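Local atomic coordinates of piwi domain-containing protein (Vanderwaltozyma polyspora, PDB entry 5THE), a protein that probably binds RNA, being a budding yeast Argonaute, here its C-terminal lobe, of a family that generally uses small guide RNAs to recognise target transcripts. Residues A[82-87]-A[187-192]; A[127-132]-A[200-205]. All coordinates share one frame; numbering follows the deposited sequence.

Contact 1. Residues A[82-87]-A[187-192]; sequences IFINNA and ILYVLR
The ring of Phe83 has the carbonyl O of Val190 over one face, 3.7 Å above the plane and offset toward the rim, while Arg192 CD meets its edge in plane at CE1. Trp220 makes an edge-to-face contact with the same ring. Val190 CG1 comes 3.6 Å from Phe83 CD2. On the opposite side of the sheet, the Tyr189 ring carries the CG2 methyl of Ile187, two residues earlier in the same strand, over its centre; its CD1 touches Ile82 CB and lies 3.8 Å from Ile84 CG1. The Tyr189 hydroxyl is hydrogen-bonded to Thr207.

The backbones run parallel in register, Ile82 beside Tyr189 and Ile84 beside Leu191. Ile82 N bonds to Leu188 O and Val190 N to Ile82 O, each at 2.8 Å; Ile84 N then reaches Val190 O, and Arg192 N ends the ladder on Ile84 O. Past the strands, Arg192 CG, anti to the backbone N (chi1 172°), starts a chain that runs alongside Asn85 and bends at chi2. Its NH1 gives a 2.7 Å hydrogen bond to a lone pair of Asn85 OD1, amide and guanidinium being nearly coplanar (26°). NH1 also bonds to Thr89 O, which in turn accepts from Asn85 ND2.

An alanine here, lacking the guanidinium and CD, would probably leave Asn85 OD1 and Thr89 O each short of a donor and open a gap at the edge of Phe83. The chemistry thus changes along the pair: apolar packing on both faces of the strands gives way at their C-terminal end to polar side-chain bonds that tie the following turn to Arg192.

Contact 2. Residues A[127-132]-A[200-205]; sequences NQFGPP and YDRLKY. With nucleotides of chain B.
Leu203 lays its CD2 methyl over a face of the Phe129 ring, a CH-pi contact 4.0 Å from the centroid and 28° off the ring normal. Leu203 CD2 comes nearest to Phe129 CZ, at 3.5 Å. The same CZ meets Arg202 CG at 3.7 Å, the arginine chain crossing the phenylalanine at about a right angle. The CB of Phe129 points toward helix 197-210, and CG, anti to the backbone N (chi1 177°), continues outward from the loop.

Farther along the loop, Pro132 reaches tip to tip with Arg202: Pro132 CG lies over one face of the guanidinium, 3.6 Å from Arg202 NH2. The opposite face has Tyr205 CE2 over it, offset toward the rim, so the flat group is held between proline and tyrosine.

In the next shell, Glu171 of helix 169-179 makes a salt bridge to Arg202 NE, which, with the groups on the two faces, would tend to fix the rotation of the guanidinium and partly offset its charge. Leu174 of that helix touches both Phe129 and Leu203, and Ser168 bonds to Gly130 O.

Other side chains of the helix turn to the RNA. The first nucleotide, U1 of chain B, sets its base over one face of the Tyr200 ring, with C5 over the ring centre, while Lys204 CG lies over the opposite face. Tyr200 OH donates a 2.6 Å hydrogen bond to OP3 of U1, and Lys204 NZ one of 2.7 Å to OP1; Asn215 also accepts from Lys204 NZ. A tyrosine under the first base and a lysine on its phosphate are characteristic of the guide 5'-end pocket of the Argonaute MID domain, whose helix is here packed on its other side against the 127-132 loop.

Contact 1 is buried within the parallel sheet, with Asn86, Ala87 and Arg192 partly exposed at its end; in contact 2 Phe129 and Leu203 are buried, Pro132 and Arg202 partly exposed. Contact 2 sets the helix that follows strand 185-191 against the loop that follows strand 124-127. Contact 1 adds a backbone ladder to apolar packing; contact 2 joins its segments by side-chain packing, while Tyr200 and Lys204 grip the RNA, on which Leu191 of contact 1 packs as well. Leu203 joins the two layers: its CD1 meets Leu191 CD2 at 3.7 Å, and its CD2 meets Tyr189 CE1. Asn85 ND2 also probably hydrogen-bonds Asn127 OD1 (2.9 Å). Helix 169-179 touches both, Leu174 packing on Ile82 and Tyr189.

Contact 1. Residues A[82-87]-A[187-192]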
ATOM      1  N   ILE A  82      25.314   1.298  -0.125  1.00 23.05           N
ATOM      2  CA  ILE A  82      25.951   1.040   1.159  1.00 26.45           C
ATOM      3  C   ILE A  82      25.800  -0.448   1.421  1.00 26.53           C
ATOM      4  O   ILE A  82      24.682  -0.945   1.601  1.00 24.30           O
ATOM      5  CB  ILE A  82      25.336   1.872   2.291  1.00 24.74           C
ATOM      6  CG1 ILE A  82      25.518   3.369   2.006  1.00 25.97           C
ATOM      7  CG2 ILE A  82      25.948   1.470   3.650  1.00 18.70           C
ATOM      8  CD1 ILE A  82      24.906   4.276   3.079  1.00 25.83           C
ATOM      9  N   PHE A  83      26.916  -1.166   1.404  1.00 29.74           N
ATOM     10  CA  PHE A  83      26.901  -2.605   1.627  1.00 26.23           C
ATOM     11  C   PHE A  83      26.900  -2.859   3.129  1.00 24.48           C
ATOM     12  O   PHE A  83      27.871  -2.544   3.825  1.00 27.59           O
ATOM     13  CB  PHE A  83      28.100  -3.265   0.950  1.00 25.65           C
ATOM     14  CG  PHE A  83      28.012  -4.765   0.885  1.00 26.53           C
ATOM     15  CD1 PHE A  83      28.450  -5.547   1.940  1.00 31.01           C
ATOM     16  CD2 PHE A  83      27.492  -5.390  -0.229  1.00 28.29           C
ATOM     17  CE1 PHE A  83      28.362  -6.930   1.889  1.00 27.45           C
ATOM     18  CE2 PHE A  83      27.407  -6.775  -0.290  1.00 23.22           C
ATOM     19  CZ  PHE A  83      27.840  -7.540   0.774  1.00 26.75           C
ATOM     20  N   ILE A  84      25.805  -3.413   3.634  1.00 28.09           N
ATOM     21  CA  ILE A  84      25.683  -3.735   5.050  1.00 25.51           C
ATOM     22  C   ILE A  84      26.161  -5.175   5.201  1.00 32.54           C
ATOM     23  O   ILE A  84      25.471  -6.119   4.813  1.00 24.74           O
ATOM     24  CB  ILE A  84      24.253  -3.547   5.553  1.00 23.49           C
ATOM     25  CG1 ILE A  84      23.788  -2.102   5.280  1.00 21.98           C
ATOM     26  CG2 ILE A  84      24.172  -3.892   7.050  1.00 24.31           C
ATOM     27  CD1 ILE A  84      24.549  -0.991   6.081  1.00 18.28           C
ATOM     28  N   ASN A  85      27.373  -5.342   5.728  1.00 25.86           N
ATOM     29  CA  ASN A  85      27.948  -6.674   5.866  1.00 28.06           C
ATOM     30  C   ASN A  85      27.459  -7.275   7.183  1.00 27.36           C
ATOM     31  O   ASN A  85      28.136  -7.227   8.213  1.00 24.02           O
ATOM     32  CB  ASN A  85      29.467  -6.601   5.813  1.00 29.82           C
ATOM     33  CG  ASN A  85      30.102  -7.969   5.888  1.00 34.01           C
ATOM     34  OD1 ASN A  85      29.553  -8.928   5.363  1.00 27.77           O
ATOM     35  ND2 ASN A  85      31.260  -8.067   6.539  1.00 27.31           N
ATOM     36  N   ASN A  86      26.247  -7.832   7.162  1.00 27.08           N
ATOM     37  CA  ASN A  86      25.693  -8.404   8.389  1.00 24.97           C
ATOM     38  C   ASN A  86      26.055  -9.891   8.512  1.00 26.82           C
ATOM     39  O   ASN A  86      25.206 -10.765   8.644  1.00 26.43           O
ATOM     40  CB  ASN A  86      24.184  -8.163   8.479  1.00 21.64           C
ATOM     41  CG  ASN A  86      23.422  -8.646   7.246  1.00 26.62           C
ATOM     42  OD1 ASN A  86      23.957  -8.673   6.143  1.00 26.73           O
ATOM     43  ND2 ASN A  86      22.162  -9.020   7.440  1.00 23.87           N
ATOM     44  N   ALA A  87      27.368 -10.147   8.478  1.00 30.47           N
ATOM     45  CA  ALA A  87      27.967 -11.435   8.813  1.00 27.33           C
ATOM     46  C   ALA A  87      29.253 -11.173   9.592  1.00 33.06           C
ATOM     47  O   ALA A  87      29.699 -10.027   9.719  1.00 29.48           O
ATOM     48  CB  ALA A  87      28.259 -12.267   7.563  1.00 24.42           C
ATOM     49  N   ILE A 187      19.716   6.309  -1.083  1.00 28.84           N
ATOM     50  CA  ILE A 187      20.569   5.279  -0.510  1.00 20.98           C
ATOM     51  C   ILE A 187      20.057   3.905  -0.914  1.00 23.98           C
ATOM     52  O   ILE A 187      18.871   3.606  -0.758  1.00 28.46           O
ATOM     53  CB  ILE A 187      20.629   5.390   1.017  1.00 21.71           C
ATOM     54  CG1 ILE A 187      21.364   6.654   1.434  1.00 21.45           C
ATOM     55  CG2 ILE A 187      21.326   4.154   1.591  1.00 23.88           C
ATOM     56  CD1 ILE A 187      21.086   7.007   2.856  1.00 30.61           C
ATOM     57  N   LEU A 188      20.959   3.054  -1.387  1.00 21.36           N
ATOM     58  CA  LEU A 188      20.656   1.644  -1.627  1.00 22.99           C
ATOM     59  C   LEU A 188      21.436   0.811  -0.616  1.00 23.20           C
ATOM     60  O   LEU A 188      22.658   0.674  -0.719  1.00 26.60           O
ATOM     61  CB  LEU A 188      20.996   1.244  -3.061  1.00 25.49           C
ATOM     62  CG  LEU A 188      20.794  -0.235  -3.387  1.00 29.78           C
ATOM     63  CD1 LEU A 188      19.335  -0.657  -3.139  1.00 28.72           C
ATOM     64  CD2 LEU A 188      21.229  -0.523  -4.826  1.00 31.89           C
ATOM     65  N   TYR A 189      20.743   0.286   0.382  1.00 21.35           N
ATOM     66  CA  TYR A 189      21.374  -0.639   1.308  1.00 22.43           C
ATOM     67  C   TYR A 189      21.433  -2.016   0.651  1.00 26.60           C
ATOM     68  O   TYR A 189      20.399  -2.563   0.250  1.00 26.12           O
ATOM     69  CB  TYR A 189      20.600  -0.695   2.620  1.00 21.04           C
ATOM     70  CG  TYR A 189      20.716   0.546   3.466  1.00 19.77           C
ATOM     71  CD1 TYR A 189      21.956   0.978   3.933  1.00 16.40           C
ATOM     72  CD2 TYR A 189      19.579   1.262   3.850  1.00 20.17           C
ATOM     73  CE1 TYR A 189      22.064   2.102   4.723  1.00 19.68           C
ATOM     74  CE2 TYR A 189      19.684   2.399   4.642  1.00 23.17           C
ATOM     75  CZ  TYR A 189      20.931   2.813   5.076  1.00 23.50           C
ATOM     76  OH  TYR A 189      21.054   3.938   5.866  1.00 26.51           O
ATOM     77  N   VAL A 190      22.638  -2.563   0.523  1.00 25.97           N
ATOM     78  CA  VAL A 190      22.850  -3.886  -0.059  1.00 27.59           C
ATOM     79  C   VAL A 190      23.195  -4.824   1.087  1.00 26.03           C
ATOM     80  O   VAL A 190      24.284  -4.730   1.670  1.00 26.22           O
ATOM     81  CB  VAL A 190      23.953  -3.869  -1.123  1.00 24.51           C
ATOM     82  CG1 VAL A 190      24.171  -5.259  -1.707  1.00 23.93           C
ATOM     83  CG2 VAL A 190      23.587  -2.872  -2.241  1.00 24.09           C
ATOM     84  N   LEU A 191      22.273  -5.723   1.422  1.00 19.52           N
ATOM     85  CA  LEU A 191      22.428  -6.568   2.607  1.00 26.57           C
ATOM     86  C   LEU A 191      23.182  -7.838   2.253  1.00 25.01           C
ATOM     87  O   LEU A 191      22.778  -8.568   1.344  1.00 30.67           O
ATOM     88  CB  LEU A 191      21.070  -6.932   3.208  1.00 23.82           C
ATOM     89  CG  LEU A 191      20.104  -5.763   3.352  1.00 30.84           C
ATOM     90  CD1 LEU A 191      18.775  -6.255   3.874  1.00 28.02           C
ATOM     91  CD2 LEU A 191      20.685  -4.692   4.263  1.00 35.64           C
ATOM     92  N   ARG A 192      24.261  -8.119   2.987  1.00 30.77           N
ATOM     93  CA  ARG A 192      24.999  -9.352   2.730  1.00 29.84           C
ATOM     94  C   ARG A 192      24.131 -10.586   2.972  1.00 27.13           C
ATOM     95  O   ARG A 192      24.206 -11.563   2.219  1.00 26.76           O
ATOM     96  CB  ARG A 192      26.259  -9.406   3.595  1.00 33.07           C
ATOM     97  CG  ARG A 192      26.989 -10.749   3.535  1.00 34.04           C
ATOM     98  CD  ARG A 192      28.402 -10.574   3.024  1.00 38.14           C
ATOM     99  NE  ARG A 192      29.140 -11.830   2.939  1.00 33.51           N
ATOM    100  CZ  ARG A 192      30.080 -12.209   3.796  1.00 30.45           C
ATOM    101  NH1 ARG A 192      30.411 -11.440   4.825  1.00 28.17           N
ATOM    102  NH2 ARG A 192      30.696 -13.365   3.623  1.00 31.88           N
TER

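Contact 2. Residues A[127-132]-A[200-205]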
ATOM      1  N   ASN A 127      30.798  -2.594   8.241  1.00 33.07           N
ATOM      2  CA  ASN A 127      30.916  -3.816   9.019  1.00 29.53           C
ATOM      3  C   ASN A 127      30.297  -3.614  10.392  1.00 30.74           C
ATOM      4  O   ASN A 127      30.147  -2.486  10.858  1.00 30.12           O
ATOM      5  CB  ASN A 127      32.384  -4.226   9.171  1.00 34.48           C
ATOM      6  CG  ASN A 127      33.004  -4.631   7.864  1.00 36.09           C
ATOM      7  OD1 ASN A 127      32.491  -5.506   7.174  1.00 35.90           O
ATOM      8  ND2 ASN A 127      34.117  -3.995   7.506  1.00 36.34           N
ATOM      9  N   GLN A 128      29.933  -4.732  11.032  1.00 24.22           N
ATOM     10  CA  GLN A 128      29.513  -4.734  12.428  1.00 30.05           C
ATOM     11  C   GLN A 128      28.317  -3.824  12.659  1.00 35.96           C
ATOM     12  O   GLN A 128      28.222  -3.151  13.686  1.00 33.69           O
ATOM     13  CB  GLN A 128      30.670  -4.336  13.347  1.00 34.26           C
ATOM     14  CG  GLN A 128      31.895  -5.219  13.180  1.00 39.03           C
ATOM     15  CD  GLN A 128      32.968  -4.921  14.209  1.00 51.06           C
ATOM     16  OE1 GLN A 128      33.378  -5.799  14.966  1.00 58.91           O
ATOM     17  NE2 GLN A 128      33.430  -3.683  14.238  1.00 47.22           N
ATOM     18  N   PHE A 129      27.397  -3.788  11.700  1.00 34.00           N
ATOM     19  CA  PHE A 129      26.146  -3.081  11.902  1.00 29.49           C
ATOM     20  C   PHE A 129      25.112  -4.042  12.473  1.00 26.18           C
ATOM     21  O   PHE A 129      24.942  -5.161  11.971  1.00 30.65           O
ATOM     22  CB  PHE A 129      25.621  -2.456  10.608  1.00 28.97           C
ATOM     23  CG  PHE A 129      24.298  -1.775  10.788  1.00 28.97           C
ATOM     24  CD1 PHE A 129      23.108  -2.496  10.680  1.00 21.57           C
ATOM     25  CD2 PHE A 129      24.240  -0.423  11.110  1.00 31.44           C
ATOM     26  CE1 PHE A 129      21.881  -1.881  10.884  1.00 26.26           C
ATOM     27  CE2 PHE A 129      23.015   0.208  11.308  1.00 34.42           C
ATOM     28  CZ  PHE A 129      21.833  -0.518  11.191  1.00 31.07           C
ATOM     29  N   GLY A 130      24.419  -3.601  13.511  1.00 32.99           N
ATOM     30  CA  GLY A 130      23.395  -4.400  14.132  1.00 33.81           C
ATOM     31  C   GLY A 130      22.725  -3.642  15.254  1.00 36.62           C
ATOM     32  O   GLY A 130      23.025  -2.468  15.516  1.00 36.78           O
ATOM     33  N   PRO A 131      21.796  -4.303  15.941  1.00 35.03           N
ATOM     34  CA  PRO A 131      21.168  -3.676  17.095  1.00 37.98           C
ATOM     35  C   PRO A 131      22.204  -3.336  18.146  1.00 37.49           C
ATOM     36  O   PRO A 131      23.278  -3.965  18.213  1.00 37.48           O
ATOM     37  CB  PRO A 131      20.190  -4.754  17.592  1.00 32.27           C
ATOM     38  CG  PRO A 131      20.725  -6.024  17.058  1.00 36.01           C
ATOM     39  CD  PRO A 131      21.340  -5.686  15.741  1.00 32.20           C
ATOM     40  N   PRO A 132      21.930  -2.341  18.985  1.00 34.75           N
ATOM     41  CA  PRO A 132      22.816  -2.063  20.121  1.00 39.59           C
ATOM     42  C   PRO A 132      23.044  -3.314  20.963  1.00 33.43           C
ATOM     43  O   PRO A 132      22.155  -4.149  21.127  1.00 35.04           O
ATOM     44  CB  PRO A 132      22.056  -0.984  20.907  1.00 34.62           C
ATOM     45  CG  PRO A 132      21.111  -0.359  19.896  1.00 33.73           C
ATOM     46  CD  PRO A 132      20.724  -1.491  18.985  1.00 34.09           C
ATOM     47  N   TYR A 200      17.527  -5.075   9.485  1.00 19.45           N
ATOM     48  CA  TYR A 200      16.618  -4.297   8.643  1.00 26.57           C
ATOM     49  C   TYR A 200      15.834  -3.277   9.465  1.00 27.48           C
ATOM     50  O   TYR A 200      15.680  -2.120   9.051  1.00 23.47           O
ATOM     51  CB  TYR A 200      15.663  -5.234   7.906  1.00 20.66           C
ATOM     52  CG  TYR A 200      14.614  -4.547   7.078  1.00 20.31           C
ATOM     53  CD1 TYR A 200      13.370  -4.229   7.615  1.00 21.88           C
ATOM     54  CD2 TYR A 200      14.850  -4.239   5.735  1.00 21.13           C
ATOM     55  CE1 TYR A 200      12.394  -3.609   6.839  1.00 20.64           C
ATOM     56  CE2 TYR A 200      13.887  -3.625   4.963  1.00 19.43           C
ATOM     57  CZ  TYR A 200      12.662  -3.316   5.507  1.00 24.36           C
ATOM     58  OH  TYR A 200      11.701  -2.697   4.720  1.00 25.76           O
ATOM     59  N   ASP A 201      15.299  -3.701  10.618  1.00 24.71           N
ATOM     60  CA  ASP A 201      14.524  -2.798  11.468  1.00 25.17           C
ATOM     61  C   ASP A 201      15.348  -1.589  11.864  1.00 24.88           C
ATOM     62  O   ASP A 201      14.880  -0.448  11.790  1.00 27.20           O
ATOM     63  CB  ASP A 201      14.045  -3.521  12.730  1.00 30.21           C
ATOM     64  CG  ASP A 201      12.971  -4.549  12.450  1.00 31.12           C
ATOM     65  OD1 ASP A 201      12.477  -4.604  11.309  1.00 27.38           O
ATOM     66  OD2 ASP A 201      12.607  -5.289  13.386  1.00 35.73           O
ATOM     67  N   ARG A 202      16.589  -1.833  12.287  1.00 22.80           N
ATOM     68  CA  ARG A 202      17.455  -0.750  12.715  1.00 27.83           C
ATOM     69  C   ARG A 202      17.837   0.155  11.548  1.00 25.76           C
ATOM     70  O   ARG A 202      17.925   1.377  11.710  1.00 28.00           O
ATOM     71  CB  ARG A 202      18.699  -1.328  13.387  1.00 23.01           C
ATOM     72  CG  ARG A 202      19.522  -0.297  14.113  1.00 25.84           C
ATOM     73  CD  ARG A 202      18.841   0.097  15.401  1.00 29.25           C
ATOM     74  NE  ARG A 202      19.609   1.081  16.147  1.00 31.71           N
ATOM     75  CZ  ARG A 202      19.242   1.575  17.327  1.00 33.29           C
ATOM     76  NH1 ARG A 202      18.125   1.159  17.909  1.00 31.22           N
ATOM     77  NH2 ARG A 202      19.993   2.481  17.927  1.00 30.08           N
ATOM     78  N   LEU A 203      18.085  -0.424  10.371  1.00 23.25           N
ATOM     79  CA  LEU A 203      18.370   0.402   9.195  1.00 24.12           C
ATOM     80  C   LEU A 203      17.229   1.364   8.898  1.00 22.79           C
ATOM     81  O   LEU A 203      17.461   2.546   8.615  1.00 25.80           O
ATOM     82  CB  LEU A 203      18.626  -0.475   7.976  1.00 26.42           C
ATOM     83  CG  LEU A 203      20.023  -1.072   7.852  1.00 27.59           C
ATOM     84  CD1 LEU A 203      20.077  -1.957   6.638  1.00 28.18           C
ATOM     85  CD2 LEU A 203      21.084   0.028   7.775  1.00 24.03           C
ATOM     86  N   LYS A 204      15.992   0.873   8.948  1.00 20.03           N
ATOM     87  CA  LYS A 204      14.850   1.744   8.705  1.00 21.50           C
ATOM     88  C   LYS A 204      14.642   2.711   9.860  1.00 23.71           C
ATOM     89  O   LYS A 204      14.322   3.886   9.645  1.00 22.40           O
ATOM     90  CB  LYS A 204      13.604   0.896   8.451  1.00 21.44           C
ATOM     91  CG  LYS A 204      13.713   0.054   7.172  1.00 23.82           C
ATOM     92  CD  LYS A 204      13.931   0.942   5.936  1.00 20.17           C
ATOM     93  CE  LYS A 204      13.728   0.149   4.649  1.00 18.69           C
ATOM     94  NZ  LYS A 204      13.917   0.992   3.411  1.00 18.38           N
ATOM     95  N   TYR A 205      14.845   2.240  11.090  1.00 23.62           N
ATOM     96  CA  TYR A 205      14.733   3.112  12.249  1.00 26.46           C
ATOM     97  C   TYR A 205      15.678   4.298  12.138  1.00 25.33           C
ATOM     98  O   TYR A 205      15.290   5.442  12.380  1.00 24.70           O
ATOM     99  CB  TYR A 205      15.027   2.311  13.507  1.00 27.72           C
ATOM    100  CG  TYR A 205      15.036   3.112  14.779  1.00 29.26           C
ATOM    101  CD1 TYR A 205      13.849   3.451  15.406  1.00 32.53           C
ATOM    102  CD2 TYR A 205      16.232   3.495  15.377  1.00 32.30           C
ATOM    103  CE1 TYR A 205      13.844   4.160  16.589  1.00 33.32           C
ATOM    104  CE2 TYR A 205      16.240   4.211  16.561  1.00 38.08           C
ATOM    105  CZ  TYR A 205      15.037   4.540  17.159  1.00 42.15           C
ATOM    106  OH  TYR A 205      15.011   5.249  18.335  1.00 44.57           O
TER
ATOM    107  OP3   U B   1      11.686  -1.891   2.233  1.00 28.67           O
ATOM    108  P     U B   1      12.782  -1.967   1.247  1.00 26.12           P
ATOM    109  OP1   U B   1      13.770  -0.894   1.518  1.00 27.64           O
ATOM    110  OP2   U B   1      12.213  -2.042  -0.109  1.00 26.89           O
ATOM    111  O5'   U B   1      13.564  -3.311   1.515  1.00 24.30           O
ATOM    112  C5'   U B   1      13.104  -4.553   1.002  1.00 20.42           C
ATOM    113  C4'   U B   1      14.238  -5.533   0.998  1.00 24.69           C
ATOM    114  O4'   U B   1      14.675  -5.775   2.368  1.00 21.82           O
ATOM    115  C3'   U B   1      13.934  -6.893   0.386  1.00 24.45           C
ATOM    116  O3'   U B   1      15.055  -7.305  -0.396  1.00 24.54           O
ATOM    117  C2'   U B   1      13.765  -7.801   1.606  1.00 22.96           C
ATOM    118  O2'   U B   1      14.069  -9.160   1.376  1.00 25.30           O
ATOM    119  C1'   U B   1      14.729  -7.170   2.612  1.00 22.35           C
ATOM    120  N1    U B   1      14.349  -7.416   4.019  1.00 24.87           N
ATOM    121  C2    U B   1      15.263  -8.032   4.837  1.00 30.37           C
ATOM    122  O2    U B   1      16.364  -8.343   4.436  1.00 31.46           O
ATOM    123  N3    U B   1      14.856  -8.258   6.132  1.00 32.54           N
ATOM    124  C4    U B   1      13.630  -7.921   6.675  1.00 36.28           C
ATOM    125  O4    U B   1      13.400  -8.172   7.862  1.00 41.56           O
ATOM    126  C5    U B   1      12.723  -7.295   5.762  1.00 28.72           C
ATOM    127  C6    U B   1      13.103  -7.078   4.496  1.00 25.99           C
TER